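Local coordinates for protein CbsA (Xanthomonas oryzae pv. oryzae, PDB 5XYH) that probably hydrolyses cellulose as an exoglucanase, releasing cellobiose units from chain ends and so helping the rice pathogen to break down plant cell walls, at residues D148-N156 against N205-Y213; L111-K120 against S168-A178. All blocks are in the same frame, centred on the assembly; numbering follows the deposited sequence.

How the interactions relate
The segments alternate along the chain: 111-120 and 168-178 form interaction 2, while 148-156 and 205-213 form interaction 1. Their centres lie about 17 Å apart, and helix 170-183 bridges them. One part of it packs on helix 113-131, whereas Y171, E172 and I175 also touch L153, L212 and S149 of interaction 1. Helix 113-131 follows strand 86-92, helices 150-155 and 170-183 both follow strand 140-145, and helix 206-218 follows strand 188-193; these three strands are successive parallel neighbours in the central sheet. Both contacts therefore join helices of successive connections in the distorted beta/alpha barrel of glycoside hydrolase family 6.

Interaction 1. Residues D148-N156 against N205-Y213; sequences DSLPNLVTN and NMTPAISLY
In the distorted beta/alpha barrel of glycoside hydrolase family 6, helix 150-155, just after strand 140-145, packs through L150 and V154 on A209, L212 and Y213 of helix 206-218. The axes of 150-155 and 206-213 approach to 9.5 Å and run roughly antiparallel, at 148°. V154 spreads its two methyls along 205-213: with CG1 anti to the backbone N (chi1 177°), that methyl lies 3.7 Å from N205 O. Its other methyl, CG2, meets A209 CA at 3.8 Å and also touches L212 CD2. The single methyl of A209 suits this spot, where the CA atoms of V154 and A209 are only 6.1 Å apart. The L212 side chain runs antiparallel to that of V154, bringing CD2 to 3.7 Å from L150 O. L150, flexible and apolar, lays one methyl, CD1, over a face of the Y213 ring, 4.0 Å from its centroid and 17° off the normal, a CH-pi contact, while its CB packs near CZ. The polar end of Y213 serves a second purpose, since its OH is hydrogen-bonded to D193 O at the end of strand 188-193. P151 approaches near the ring plane, at its edge, with CD 3.2 Å from Y213 OH.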
loop_
_atom_site.group_PDB
_atom_site.type_symbol
_atom_site.label_atom_id
_atom_site.label_comp_id
_atom_site.label_asym_id
_atom_site.label_seq_id
_atom_site.Cartn_x
_atom_site.Cartn_y
_atom_site.Cartn_z
ATOM N N ASP A 148 1.194 0.584 -7.370
ATOM C CA ASP A 148 0.518 -0.031 -8.504
ATOM C C ASP A 148 1.072 0.468 -9.835
ATOM O O ASP A 148 0.338 0.630 -10.809
ATOM C CB ASP A 148 -0.992 0.204 -8.421
ATOM C CG ASP A 148 -1.771 -0.755 -9.283
ATOM O OD1 ASP A 148 -1.281 -1.887 -9.537
ATOM O OD2 ASP A 148 -2.873 -0.364 -9.716
ATOM N N SER A 149 2.372 0.758 -9.900
ATOM C CA SER A 149 2.941 1.265 -11.140
ATOM C C SER A 149 3.920 0.241 -11.679
ATOM O O SER A 149 3.513 -0.656 -12.449
ATOM C CB SER A 149 3.587 2.641 -10.923
ATOM O OG SER A 149 4.674 2.568 -10.024
ATOM N N LEU A 150 5.201 0.314 -11.311
ATOM C CA LEU A 150 6.251 -0.481 -11.939
ATOM C C LEU A 150 5.994 -1.987 -11.977
ATOM O O LEU A 150 6.267 -2.594 -13.030
ATOM C CB LEU A 150 7.588 -0.199 -11.235
ATOM C CG LEU A 150 8.149 1.209 -11.422
ATOM C CD1 LEU A 150 9.564 1.320 -10.854
ATOM C CD2 LEU A 150 8.143 1.574 -12.892
ATOM N N PRO A 151 5.510 -2.651 -10.913
ATOM C CA PRO A 151 5.325 -4.113 -10.993
ATOM C C PRO A 151 4.492 -4.570 -12.184
ATOM O O PRO A 151 4.742 -5.658 -12.722
ATOM C CB PRO A 151 4.626 -4.449 -9.668
ATOM C CG PRO A 151 5.022 -3.353 -8.746
ATOM C CD PRO A 151 5.084 -2.134 -9.598
ATOM N N ASN A 152 3.531 -3.758 -12.634
ATOM C CA ASN A 152 2.719 -4.154 -13.779
ATOM C C ASN A 152 3.546 -4.275 -15.045
ATOM O O ASN A 152 3.187 -5.042 -15.948
ATOM C CB ASN A 152 1.581 -3.165 -13.997
ATOM C CG ASN A 152 0.650 -3.091 -12.821
ATOM O OD1 ASN A 152 0.013 -4.086 -12.460
ATOM N ND2 ASN A 152 0.553 -1.902 -12.207
ATOM N N LEU A 153 4.646 -3.525 -15.144
ATOM C CA LEU A 153 5.499 -3.652 -16.321
ATOM C C LEU A 153 6.169 -5.018 -16.397
ATOM O O LEU A 153 6.572 -5.443 -17.486
ATOM C CB LEU A 153 6.563 -2.556 -16.341
ATOM C CG LEU A 153 6.103 -1.110 -16.175
ATOM C CD1 LEU A 153 7.268 -0.200 -16.445
ATOM C CD2 LEU A 153 4.952 -0.802 -17.131
ATOM N N VAL A 154 6.285 -5.718 -15.277
ATOM C CA VAL A 154 6.910 -7.029 -15.248
ATOM C C VAL A 154 5.884 -8.147 -15.373
ATOM O O VAL A 154 6.100 -9.108 -16.113
ATOM C CB VAL A 154 7.750 -7.187 -13.964
ATOM C CG1 VAL A 154 8.352 -8.588 -13.890
ATOM C CG2 VAL A 154 8.846 -6.126 -13.925
ATOM N N THR A 155 4.751 -8.040 -14.678
ATOM C CA THR A 155 3.826 -9.165 -14.583
ATOM C C THR A 155 2.632 -9.059 -15.515
ATOM O O THR A 155 2.006 -10.082 -15.808
ATOM C CB THR A 155 3.306 -9.311 -13.152
ATOM O OG1 THR A 155 2.654 -8.096 -12.765
ATOM C CG2 THR A 155 4.455 -9.594 -12.187
ATOM N N ASN A 156 2.304 -7.863 -15.994
ATOM C CA ASN A 156 1.049 -7.642 -16.702
ATOM C C ASN A 156 1.273 -7.023 -18.074
ATOM O O ASN A 156 0.436 -6.248 -18.557
ATOM C CB ASN A 156 0.118 -6.767 -15.869
ATOM C CG ASN A 156 -0.428 -7.493 -14.673
ATOM O OD1 ASN A 156 -0.745 -8.689 -14.754
ATOM N ND2 ASN A 156 -0.548 -6.788 -13.554
ATOM N N ASN A 205 10.583 -13.647 -13.627
ATOM C CA ASN A 205 10.174 -12.281 -13.317
ATOM C C ASN A 205 11.198 -11.562 -12.449
ATOM O O ASN A 205 11.262 -10.331 -12.475
ATOM C CB ASN A 205 8.814 -12.271 -12.606
ATOM C CG ASN A 205 7.669 -12.687 -13.511
ATOM O OD1 ASN A 205 7.730 -12.518 -14.734
ATOM N ND2 ASN A 205 6.602 -13.221 -12.909
ATOM N N MET A 206 11.990 -12.297 -11.671
ATOM C CA MET A 206 12.837 -11.645 -10.676
ATOM C C MET A 206 13.882 -10.746 -11.342
ATOM O O MET A 206 14.018 -9.568 -10.990
ATOM C CB MET A 206 13.488 -12.703 -9.783
ATOM C CG MET A 206 14.491 -12.159 -8.760
ATOM S SD MET A 206 13.703 -11.167 -7.464
ATOM C CE MET A 206 13.742 -12.317 -6.085
ATOM N N THR A 207 14.618 -11.276 -12.324
ATOM C CA THR A 207 15.647 -10.468 -12.983
ATOM C C THR A 207 15.102 -9.191 -13.607
ATOM O O THR A 207 15.653 -8.111 -13.317
ATOM C CB THR A 207 16.397 -11.319 -14.013
ATOM O OG1 THR A 207 17.243 -12.248 -13.317
ATOM C CG2 THR A 207 17.235 -10.435 -14.938
ATOM N N PRO A 208 14.049 -9.211 -14.439
ATOM C CA PRO A 208 13.536 -7.924 -14.944
ATOM C C PRO A 208 12.987 -7.032 -13.842
ATOM O O PRO A 208 13.107 -5.807 -13.950
ATOM C CB PRO A 208 12.451 -8.335 -15.956
ATOM C CG PRO A 208 12.068 -9.734 -15.580
ATOM C CD PRO A 208 13.314 -10.358 -15.004
ATOM N N ALA A 209 12.412 -7.597 -12.778
ATOM C CA ALA A 209 11.900 -6.766 -11.691
ATOM C C ALA A 209 13.035 -6.027 -11.001
ATOM O O ALA A 209 13.039 -4.794 -10.917
ATOM C CB ALA A 209 11.134 -7.619 -10.683
ATOM N N ILE A 210 14.018 -6.777 -10.506
ATOM C CA ILE A 210 15.175 -6.162 -9.865
ATOM C C ILE A 210 15.870 -5.205 -10.824
ATOM O O ILE A 210 16.165 -4.064 -10.467
ATOM C CB ILE A 210 16.134 -7.244 -9.344
ATOM C CG1 ILE A 210 15.443 -8.139 -8.307
ATOM C CG2 ILE A 210 17.403 -6.614 -8.802
ATOM C CD1 ILE A 210 14.789 -7.402 -7.157
ATOM N N SER A 211 16.125 -5.637 -12.064
ATOM C CA SER A 211 16.834 -4.755 -12.986
ATOM C C SER A 211 16.010 -3.521 -13.345
ATOM O O SER A 211 16.582 -2.447 -13.579
ATOM C CB SER A 211 17.241 -5.506 -14.252
ATOM O OG SER A 211 16.226 -5.432 -15.234
ATOM N N LEU A 212 14.677 -3.642 -13.371
ATOM C CA LEU A 212 13.827 -2.480 -13.610
ATOM C C LEU A 212 13.977 -1.450 -12.502
ATOM O O LEU A 212 14.266 -0.282 -12.765
ATOM C CB LEU A 212 12.360 -2.899 -13.737
ATOM C CG LEU A 212 11.331 -1.767 -13.794
ATOM C CD1 LEU A 212 11.568 -0.884 -14.994
ATOM C CD2 LEU A 212 9.912 -2.349 -13.811
ATOM N N TYR A 213 13.764 -1.858 -11.252
ATOM C CA TYR A 213 13.916 -0.911 -10.153
ATOM C C TYR A 213 15.336 -0.367 -10.101
ATOM O O TYR A 213 15.544 0.825 -9.859
ATOM C CB TYR A 213 13.535 -1.570 -8.823
ATOM C CG TYR A 213 12.031 -1.627 -8.619
ATOM C CD1 TYR A 213 11.261 -2.612 -9.231
ATOM C CD2 TYR A 213 11.391 -0.686 -7.842
ATOM C CE1 TYR A 213 9.875 -2.656 -9.050
ATOM C CE2 TYR A 213 10.017 -0.719 -7.655
ATOM C CZ TYR A 213 9.263 -1.688 -8.255
ATOM O OH TYR A 213 7.896 -1.682 -8.045
#

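Interaction 2. Residues L111-K120 against S168-A178; sequences LTQAGLQRYK and SGIYEAGIKYA
K120 and Y177 form one end of the contact, the lysine chain lying across the tyrosine ring. From CB, 3.5 Å from Y177 CE2, it passes to CG, which sits over the ring centre in a CH-pi contact, 3.5 Å from the Y177 centroid and 6° off the normal. CD continues past Y177 CD1 and CE1, and CE lies 3.7 Å from Y177 CD1. With chi1 at -66°, K120 turns CG beside its backbone N; the chain beyond is extended, and its methylenes can follow the ring. A lysine suits this partly exposed place: its aliphatic chain packs while the ammonium lies at the far end, where its charge may polarise CE, close to the ring. Y177 OH is hydrogen-bonded to D125 OD1.

Deeper in the interface, L116 forks around the small residues of the facing helix: CD2 lies 3.7 Å from A173 CB, and CD1 covers the backbone of G174. Y119 brings its ring edge to the same glycine, CE2 standing 3.5 Å from G174 O, while its OH is hydrogen-bonded to E146 OE2. Having no side chain on the side facing helix 113-131, G174 lets both residues come against its backbone. At the N-terminal end, I170 extends CD1 to 3.5 Å from T112 C, and L111 CD1 packs on I170 CB. T112 N-caps its helix, OG1 accepting from G115 N at 2.9 Å; S168 OG accepts from I170 N in an ST turn and is also hydrogen-bonded to Q164 O.

The axes of 113-120 and 170-178 run nearly parallel, at 14°, with a closest approach of 10.4 Å. Side-by-side helices like these are characteristic of consecutive beta-alpha-beta crossovers, here from strand 86-92 to 140-145 and from 140-145 to 188-193 in the family 6 beta/alpha barrel.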
loop_
_atom_site.group_PDB
_atom_site.type_symbol
_atom_site.label_atom_id
_atom_site.label_comp_id
_atom_site.label_asym_id
_atom_site.label_seq_id
_atom_site.Cartn_x
_atom_site.Cartn_y
_atom_site.Cartn_z
ATOM N N LEU A 111 -1.904 8.694 -20.394
ATOM C CA LEU A 111 -0.616 8.087 -20.722
ATOM C C LEU A 111 -0.112 8.650 -22.049
ATOM O O LEU A 111 -0.077 7.981 -23.086
ATOM C CB LEU A 111 -0.740 6.572 -20.770
ATOM C CG LEU A 111 0.603 5.856 -20.890
ATOM C CD1 LEU A 111 1.338 5.845 -19.537
ATOM C CD2 LEU A 111 0.417 4.442 -21.454
ATOM N N THR A 112 0.280 9.919 -21.988
ATOM C CA THR A 112 0.866 10.653 -23.098
ATOM C C THR A 112 1.976 11.540 -22.551
ATOM O O THR A 112 2.047 11.804 -21.346
ATOM C CB THR A 112 -0.166 11.540 -23.816
ATOM O OG1 THR A 112 -0.632 12.538 -22.900
ATOM C CG2 THR A 112 -1.371 10.715 -24.325
ATOM N N GLN A 113 2.825 12.029 -23.457
ATOM C CA GLN A 113 3.828 13.020 -23.069
ATOM C C GLN A 113 3.188 14.265 -22.467
ATOM O O GLN A 113 3.691 14.819 -21.480
ATOM C CB GLN A 113 4.684 13.394 -24.272
ATOM C CG GLN A 113 5.631 12.295 -24.675
ATOM C CD GLN A 113 6.599 11.940 -23.565
ATOM O OE1 GLN A 113 7.126 12.822 -22.880
ATOM N NE2 GLN A 113 6.833 10.641 -23.377
ATOM N N ALA A 114 2.067 14.721 -23.034
ATOM C CA ALA A 114 1.360 15.828 -22.402
ATOM C C ALA A 114 0.934 15.458 -20.983
ATOM O O ALA A 114 1.021 16.284 -20.060
ATOM C CB ALA A 114 0.162 16.245 -23.256
ATOM N N GLY A 115 0.498 14.210 -20.782
ATOM C CA GLY A 115 0.141 13.775 -19.444
ATOM C C GLY A 115 1.330 13.809 -18.509
ATOM O O GLY A 115 1.230 14.285 -17.376
ATOM N N LEU A 116 2.476 13.338 -18.989
ATOM C CA LEU A 116 3.684 13.332 -18.174
ATOM C C LEU A 116 4.100 14.746 -17.779
ATOM O O LEU A 116 4.522 14.977 -16.636
ATOM C CB LEU A 116 4.805 12.626 -18.929
ATOM C CG LEU A 116 6.173 12.565 -18.253
ATOM C CD1 LEU A 116 6.075 11.816 -16.932
ATOM C CD2 LEU A 116 7.182 11.931 -19.178
ATOM N N GLN A 117 3.970 15.711 -18.696
ATOM C CA GLN A 117 4.359 17.081 -18.350
ATOM C C GLN A 117 3.444 17.669 -17.280
ATOM O O GLN A 117 3.893 18.439 -16.421
ATOM C CB GLN A 117 4.358 17.982 -19.587
ATOM C CG GLN A 117 4.993 19.349 -19.300
ATOM C CD GLN A 117 6.467 19.217 -18.946
ATOM O OE1 GLN A 117 7.252 18.700 -19.731
ATOM N NE2 GLN A 117 6.838 19.648 -17.745
ATOM N N ARG A 118 2.150 17.348 -17.338
ATOM C CA ARG A 118 1.256 17.762 -16.263
ATOM C C ARG A 118 1.691 17.146 -14.940
ATOM O O ARG A 118 1.726 17.828 -13.906
ATOM C CB ARG A 118 -0.191 17.372 -16.573
ATOM C CG ARG A 118 -0.833 18.101 -17.727
ATOM C CD ARG A 118 -2.344 17.880 -17.695
ATOM N NE ARG A 118 -2.937 18.547 -16.540
ATOM C CZ ARG A 118 -4.123 18.253 -16.012
ATOM N NH1 ARG A 118 -4.863 17.281 -16.518
ATOM N NH2 ARG A 118 -4.570 18.939 -14.967
ATOM N N TYR A 119 2.022 15.850 -14.958
ATOM C CA TYR A 119 2.519 15.176 -13.760
ATOM C C TYR A 119 3.714 15.921 -13.167
ATOM O O TYR A 119 3.787 16.144 -11.951
ATOM C CB TYR A 119 2.898 13.734 -14.111
ATOM C CG TYR A 119 3.406 12.907 -12.950
ATOM C CD1 TYR A 119 2.530 12.397 -12.010
ATOM C CD2 TYR A 119 4.763 12.592 -12.831
ATOM C CE1 TYR A 119 2.977 11.625 -10.954
ATOM C CE2 TYR A 119 5.227 11.820 -11.776
ATOM C CZ TYR A 119 4.320 11.333 -10.847
ATOM O OH TYR A 119 4.747 10.563 -9.800
ATOM N N LYS A 120 4.662 16.314 -14.029
ATOM C CA LYS A 120 5.849 17.031 -13.567
ATOM C C LYS A 120 5.491 18.396 -12.990
ATOM O O LYS A 120 5.921 18.740 -11.884
ATOM C CB LYS A 120 6.853 17.193 -14.712
ATOM C CG LYS A 120 7.470 15.903 -15.223
ATOM C CD LYS A 120 8.356 16.172 -16.438
ATOM C CE LYS A 120 9.125 14.923 -16.860
ATOM N NZ LYS A 120 9.917 15.173 -18.104
ATOM N N SER A 168 6.216 3.248 -23.922
ATOM C CA SER A 168 6.259 4.705 -23.966
ATOM C C SER A 168 7.348 5.280 -23.071
ATOM O O SER A 168 7.701 6.453 -23.226
ATOM C CB SER A 168 4.913 5.290 -23.548
ATOM O OG SER A 168 4.708 5.107 -22.149
ATOM N N GLY A 169 7.862 4.500 -22.123
ATOM C CA GLY A 169 8.815 5.015 -21.157
ATOM C C GLY A 169 8.219 5.894 -20.080
ATOM O O GLY A 169 8.958 6.351 -19.203
ATOM N N ILE A 170 6.898 6.101 -20.077
ATOM C CA ILE A 170 6.317 7.155 -19.247
ATOM C C ILE A 170 6.336 6.776 -17.768
ATOM O O ILE A 170 6.639 7.620 -16.917
ATOM C CB ILE A 170 4.903 7.509 -19.738
ATOM C CG1 ILE A 170 5.001 8.163 -21.126
ATOM C CG2 ILE A 170 4.229 8.450 -18.761
ATOM C CD1 ILE A 170 3.642 8.516 -21.771
ATOM N N TYR A 171 6.016 5.519 -17.423
ATOM C CA TYR A 171 6.105 5.119 -16.019
ATOM C C TYR A 171 7.505 5.374 -15.473
ATOM O O TYR A 171 7.665 5.996 -14.419
ATOM C CB TYR A 171 5.746 3.644 -15.834
ATOM C CG TYR A 171 4.282 3.359 -15.615
ATOM C CD1 TYR A 171 3.302 4.257 -16.021
ATOM C CD2 TYR A 171 3.877 2.162 -15.019
ATOM C CE1 TYR A 171 1.951 3.971 -15.832
ATOM C CE2 TYR A 171 2.539 1.869 -14.822
ATOM C CZ TYR A 171 1.580 2.769 -15.234
ATOM O OH TYR A 171 0.257 2.468 -15.035
ATOM N N GLU A 172 8.532 4.919 -16.200
ATOM C CA GLU A 172 9.907 5.089 -15.742
ATOM C C GLU A 172 10.290 6.561 -15.690
ATOM O O GLU A 172 11.019 6.982 -14.784
ATOM C CB GLU A 172 10.862 4.306 -16.646
ATOM C CG GLU A 172 10.652 2.805 -16.548
ATOM C CD GLU A 172 11.317 2.028 -17.667
ATOM O OE1 GLU A 172 12.488 1.630 -17.495
ATOM O OE2 GLU A 172 10.653 1.800 -18.717
ATOM N N ALA A 173 9.796 7.359 -16.646
ATOM C CA ALA A 173 10.097 8.788 -16.638
ATOM C C ALA A 173 9.437 9.476 -15.456
ATOM O O ALA A 173 10.049 10.337 -14.817
ATOM C CB ALA A 173 9.660 9.442 -17.948
ATOM N N GLY A 174 8.191 9.102 -15.149
ATOM C CA GLY A 174 7.511 9.677 -13.996
ATOM C C GLY A 174 8.184 9.350 -12.672
ATOM O O GLY A 174 8.320 10.215 -11.804
ATOM N N ILE A 175 8.585 8.092 -12.485
ATOM C CA ILE A 175 9.260 7.710 -11.246
ATOM C C ILE A 175 10.573 8.470 -11.105
ATOM O O ILE A 175 10.898 8.983 -10.030
ATOM C CB ILE A 175 9.501 6.192 -11.191
ATOM C CG1 ILE A 175 8.194 5.404 -11.308
ATOM C CG2 ILE A 175 10.278 5.836 -9.913
ATOM C CD1 ILE A 175 7.447 5.215 -10.029
ATOM N N LYS A 176 11.353 8.534 -12.184
ATOM C CA LYS A 176 12.641 9.215 -12.114
ATOM C C LYS A 176 12.464 10.671 -11.705
ATOM O O LYS A 176 13.196 11.180 -10.845
ATOM C CB LYS A 176 13.367 9.112 -13.461
ATOM C CG LYS A 176 14.593 10.001 -13.563
ATOM C CD LYS A 176 15.149 10.033 -14.979
ATOM C CE LYS A 176 16.504 10.693 -14.992
ATOM N NZ LYS A 176 17.181 10.659 -16.316
ATOM N N TYR A 177 11.474 11.352 -12.295
ATOM C CA TYR A 177 11.255 12.758 -11.969
ATOM C C TYR A 177 10.792 12.919 -10.525
ATOM O O TYR A 177 11.260 13.814 -9.806
ATOM C CB TYR A 177 10.231 13.355 -12.939
ATOM C CG TYR A 177 10.120 14.859 -12.885
ATOM C CD1 TYR A 177 10.940 15.658 -13.668
ATOM C CD2 TYR A 177 9.195 15.478 -12.057
ATOM C CE1 TYR A 177 10.856 17.028 -13.622
ATOM C CE2 TYR A 177 9.098 16.858 -12.007
ATOM C CZ TYR A 177 9.931 17.629 -12.793
ATOM O OH TYR A 177 9.834 19.005 -12.763
ATOM N N ALA A 178 9.861 12.065 -10.087
ATOM C CA ALA A 178 9.425 12.099 -8.697
ATOM C C ALA A 178 10.603 11.920 -7.757
ATOM O O ALA A 178 10.779 12.699 -6.815
ATOM C CB ALA A 178 8.365 11.025 -8.444
#